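Local structure of phosphoserine aminotransferase (Bacillus alcalophilus, 1W23) at residues A[175-183]-A[260-268]. The protein catalyses the pyridoxal-phosphate-dependent, reversible transamination that makes phosphoserine from 3-phosphohydroxypyruvate and phosphohydroxythreonine from its 2-oxo acid, as a homodimer. Numbering follows the deposited sequence.
Sequences SDILSRPLK and AEAIAKQNE
The flat amide of Asn267 meets the carbonyl of Ser179, whose oxygen lies close to the amide plane. ND2 gives Ser179 O a bent hydrogen bond of 3.1 Å (N-H...O 143°), on a lone pair in the carbonyl plane. Beside it, Ser179 CB is 3.6 Å from ND2. Asn339 OD1 also accepts from ND2, and Lys270 NZ bonds OD1; together they should fix the rotation of the amide. With an alanine in place of Asn267, Ser179 O would probably lose its side-chain donor, and Lys270 and Asn339 a partner. The same oxygen also takes a CA-H...O contact from Ala264 CA, at 3.5 Å. Ile263 CG2 lies 3.7 Å from Ser179 O and also touches Leu178 O. Toward the helix start, Ala260 CB sits 3.7 Å from Pro181 N. Ala264 CB packs on Arg180 CB. On the solvent-exposed side, the side chains of Pro181 and Glu261 cross at about a right angle, CG to CG 3.8 Å. With CG anti to the backbone N (chi1 -163°), Leu178 carries CD1 to 3.9 Å from Ala260 CB. The loop follows strand 169-172 with a type II beta turn, Asp176 to Ser179, and Ser175 touches the cofactor. The contact joins this loop to helix 259-279, while helices 44-61 and 241-256 pack against Leu178.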
loop_
_atom_site.group_PDB
_atom_site.type_symbol
_atom_site.label_atom_id
_atom_site.label_comp_id
_atom_site.label_asym_id
_atom_site.label_seq_id
_atom_site.Cartn_x
_atom_site.Cartn_y
_atom_site.Cartn_z
ATOM N N SER A 175 -6.555 15.367 4.731
ATOM C CA SER A 175 -7.511 15.959 3.817
ATOM C C SER A 175 -7.235 17.416 3.464
ATOM O O SER A 175 -8.035 18.007 2.722
ATOM C CB SER A 175 -8.930 15.703 4.293
ATOM O OG SER A 175 -9.097 16.156 5.628
ATOM N N ASP A 176 -6.093 17.994 3.859
ATOM C CA ASP A 176 -5.728 19.320 3.370
ATOM C C ASP A 176 -4.248 19.518 3.114
ATOM O O ASP A 176 -3.853 20.644 2.752
ATOM C CB ASP A 176 -6.260 20.457 4.252
ATOM C CG ASP A 176 -5.535 20.634 5.586
ATOM O OD1 ASP A 176 -4.676 19.757 5.890
ATOM O OD2 ASP A 176 -5.858 21.626 6.287
ATOM N N ILE A 177 -3.420 18.496 3.149
ATOM C CA ILE A 177 -1.981 18.718 2.864
ATOM C C ILE A 177 -1.800 19.269 1.443
ATOM O O ILE A 177 -2.384 18.811 0.484
ATOM C CB ILE A 177 -1.193 17.414 3.041
ATOM C CG1 ILE A 177 0.304 17.653 2.974
ATOM C CG2 ILE A 177 -1.682 16.302 2.096
ATOM C CD1 ILE A 177 1.174 16.510 3.466
ATOM N N LEU A 178 -0.930 20.264 1.352
ATOM C CA LEU A 178 -0.572 20.876 0.049
ATOM C C LEU A 178 -1.765 21.425 -0.701
ATOM O O LEU A 178 -1.805 21.503 -1.915
ATOM C CB LEU A 178 0.289 19.932 -0.796
ATOM C CG LEU A 178 1.062 20.503 -1.958
ATOM C CD1 LEU A 178 1.591 21.891 -1.794
ATOM C CD2 LEU A 178 2.175 19.517 -2.371
ATOM N N SER A 179 -2.710 21.981 0.102
ATOM C CA SER A 179 -3.795 22.808 -0.429
ATOM C C SER A 179 -3.541 24.311 -0.262
ATOM O O SER A 179 -4.359 25.113 -0.701
ATOM C CB SER A 179 -5.107 22.452 0.258
ATOM O OG SER A 179 -5.064 22.727 1.645
ATOM N N ARG A 180 -2.434 24.627 0.379
ATOM C CA ARG A 180 -2.054 25.984 0.777
ATOM C C ARG A 180 -0.637 25.943 1.282
ATOM O O ARG A 180 -0.125 24.880 1.631
ATOM C CB ARG A 180 -3.019 26.529 1.846
ATOM C CG ARG A 180 -3.176 25.603 3.045
ATOM C CD ARG A 180 -4.289 26.085 3.970
ATOM N NE ARG A 180 -4.411 25.099 5.068
ATOM C CZ ARG A 180 -5.096 25.328 6.193
ATOM N NH1 ARG A 180 -5.779 26.468 6.399
ATOM N NH2 ARG A 180 -5.098 24.393 7.168
ATOM N N PRO A 181 0.011 27.106 1.407
ATOM C CA PRO A 181 1.341 27.108 2.041
ATOM C C PRO A 181 1.277 26.641 3.486
ATOM O O PRO A 181 0.264 26.808 4.161
ATOM C CB PRO A 181 1.784 28.584 1.925
ATOM C CG PRO A 181 0.998 29.106 0.748
ATOM C CD PRO A 181 -0.374 28.436 0.941
ATOM N N LEU A 182 2.399 26.115 3.955
ATOM C CA LEU A 182 2.542 25.600 5.304
ATOM C C LEU A 182 3.903 25.966 5.859
ATOM O O LEU A 182 4.866 25.753 5.151
ATOM C CB LEU A 182 2.361 24.088 5.176
ATOM C CG LEU A 182 2.374 23.225 6.405
ATOM C CD1 LEU A 182 1.302 23.585 7.391
ATOM C CD2 LEU A 182 2.193 21.738 6.024
ATOM N N LYS A 183 3.981 26.334 7.110
ATOM C CA LYS A 183 5.221 26.520 7.873
ATOM C C LYS A 183 5.545 25.188 8.557
ATOM O O LYS A 183 5.077 24.937 9.682
ATOM C CB LYS A 183 5.066 27.603 8.933
ATOM C CG LYS A 183 6.237 27.903 9.856
ATOM C CD LYS A 183 6.088 29.213 10.677
ATOM C CE LYS A 183 6.645 29.239 12.086
ATOM N NZ LYS A 183 5.864 30.081 13.037
ATOM N N ALA A 260 1.869 25.955 -4.058
ATOM C CA ALA A 260 0.926 26.029 -2.969
ATOM C C ALA A 260 0.187 27.335 -2.938
ATOM O O ALA A 260 -1.002 27.376 -2.561
ATOM C CB ALA A 260 1.674 25.789 -1.654
ATOM N N GLU A 261 0.839 28.461 -3.255
ATOM C CA GLU A 261 0.149 29.750 -3.239
ATOM C C GLU A 261 -0.931 29.786 -4.294
ATOM O O GLU A 261 -2.056 30.291 -4.095
ATOM C CB GLU A 261 1.139 30.914 -3.448
ATOM C CG GLU A 261 2.114 31.100 -2.342
ATOM C CD GLU A 261 2.799 32.470 -2.461
ATOM O OE1 GLU A 261 2.706 33.186 -3.505
ATOM O OE2 GLU A 261 3.446 32.877 -1.452
ATOM N N ALA A 262 -0.625 29.264 -5.498
ATOM C CA ALA A 262 -1.620 29.306 -6.584
ATOM C C ALA A 262 -2.778 28.389 -6.292
ATOM O O ALA A 262 -3.929 28.740 -6.578
ATOM C CB ALA A 262 -0.994 28.958 -7.931
ATOM N N ILE A 263 -2.502 27.219 -5.727
ATOM C CA ILE A 263 -3.574 26.271 -5.485
ATOM C C ILE A 263 -4.458 26.808 -4.368
ATOM O O ILE A 263 -5.703 26.591 -4.389
ATOM C CB ILE A 263 -3.099 24.842 -5.282
ATOM C CG1 ILE A 263 -4.245 23.839 -5.605
ATOM C CG2 ILE A 263 -2.613 24.543 -3.895
ATOM C CD1 ILE A 263 -4.736 23.717 -7.017
ATOM N N ALA A 264 -3.906 27.506 -3.365
ATOM C CA ALA A 264 -4.759 28.121 -2.346
ATOM C C ALA A 264 -5.728 29.131 -2.952
ATOM O O ALA A 264 -6.892 29.167 -2.568
ATOM C CB ALA A 264 -3.923 28.838 -1.291
ATOM N N LYS A 265 -5.258 29.953 -3.902
ATOM C CA LYS A 265 -6.143 30.893 -4.570
ATOM C C LYS A 265 -7.298 30.159 -5.280
ATOM O O LYS A 265 -8.478 30.550 -5.154
ATOM C CB LYS A 265 -5.356 31.712 -5.601
ATOM C CG LYS A 265 -6.130 32.734 -6.381
ATOM C CD LYS A 265 -5.193 33.426 -7.400
ATOM C CE LYS A 265 -6.071 34.178 -8.420
ATOM N NZ LYS A 265 -6.675 35.354 -7.755
ATOM N N GLN A 266 -6.986 29.080 -6.011
ATOM C CA GLN A 266 -7.974 28.290 -6.700
ATOM C C GLN A 266 -8.951 27.681 -5.709
ATOM O O GLN A 266 -10.177 27.677 -5.940
ATOM C CB GLN A 266 -7.332 27.173 -7.521
ATOM C CG GLN A 266 -6.515 27.579 -8.730
ATOM C CD GLN A 266 -7.394 27.675 -9.972
ATOM O OE1 GLN A 266 -8.019 28.709 -10.194
ATOM N NE2 GLN A 266 -7.534 26.681 -10.839
ATOM N N ASN A 267 -8.447 27.140 -4.625
ATOM C CA ASN A 267 -9.255 26.437 -3.630
ATOM C C ASN A 267 -10.197 27.423 -2.918
ATOM O O ASN A 267 -11.373 27.104 -2.672
ATOM C CB ASN A 267 -8.370 25.701 -2.640
ATOM C CG ASN A 267 -7.700 24.471 -3.267
ATOM O OD1 ASN A 267 -8.168 23.916 -4.243
ATOM N ND2 ASN A 267 -6.574 24.066 -2.645
ATOM N N GLU A 268 -9.664 28.602 -2.580
ATOM C CA GLU A 268 -10.538 29.610 -1.961
ATOM C C GLU A 268 -11.670 30.005 -2.919
ATOM O O GLU A 268 -12.807 30.183 -2.484
ATOM C CB GLU A 268 -9.695 30.814 -1.530
ATOM C CG GLU A 268 -8.783 30.487 -0.357
ATOM C CD GLU A 268 -7.778 31.493 0.081
ATOM O OE1 GLU A 268 -6.930 31.216 0.950
ATOM O OE2 GLU A 268 -7.834 32.623 -0.450
#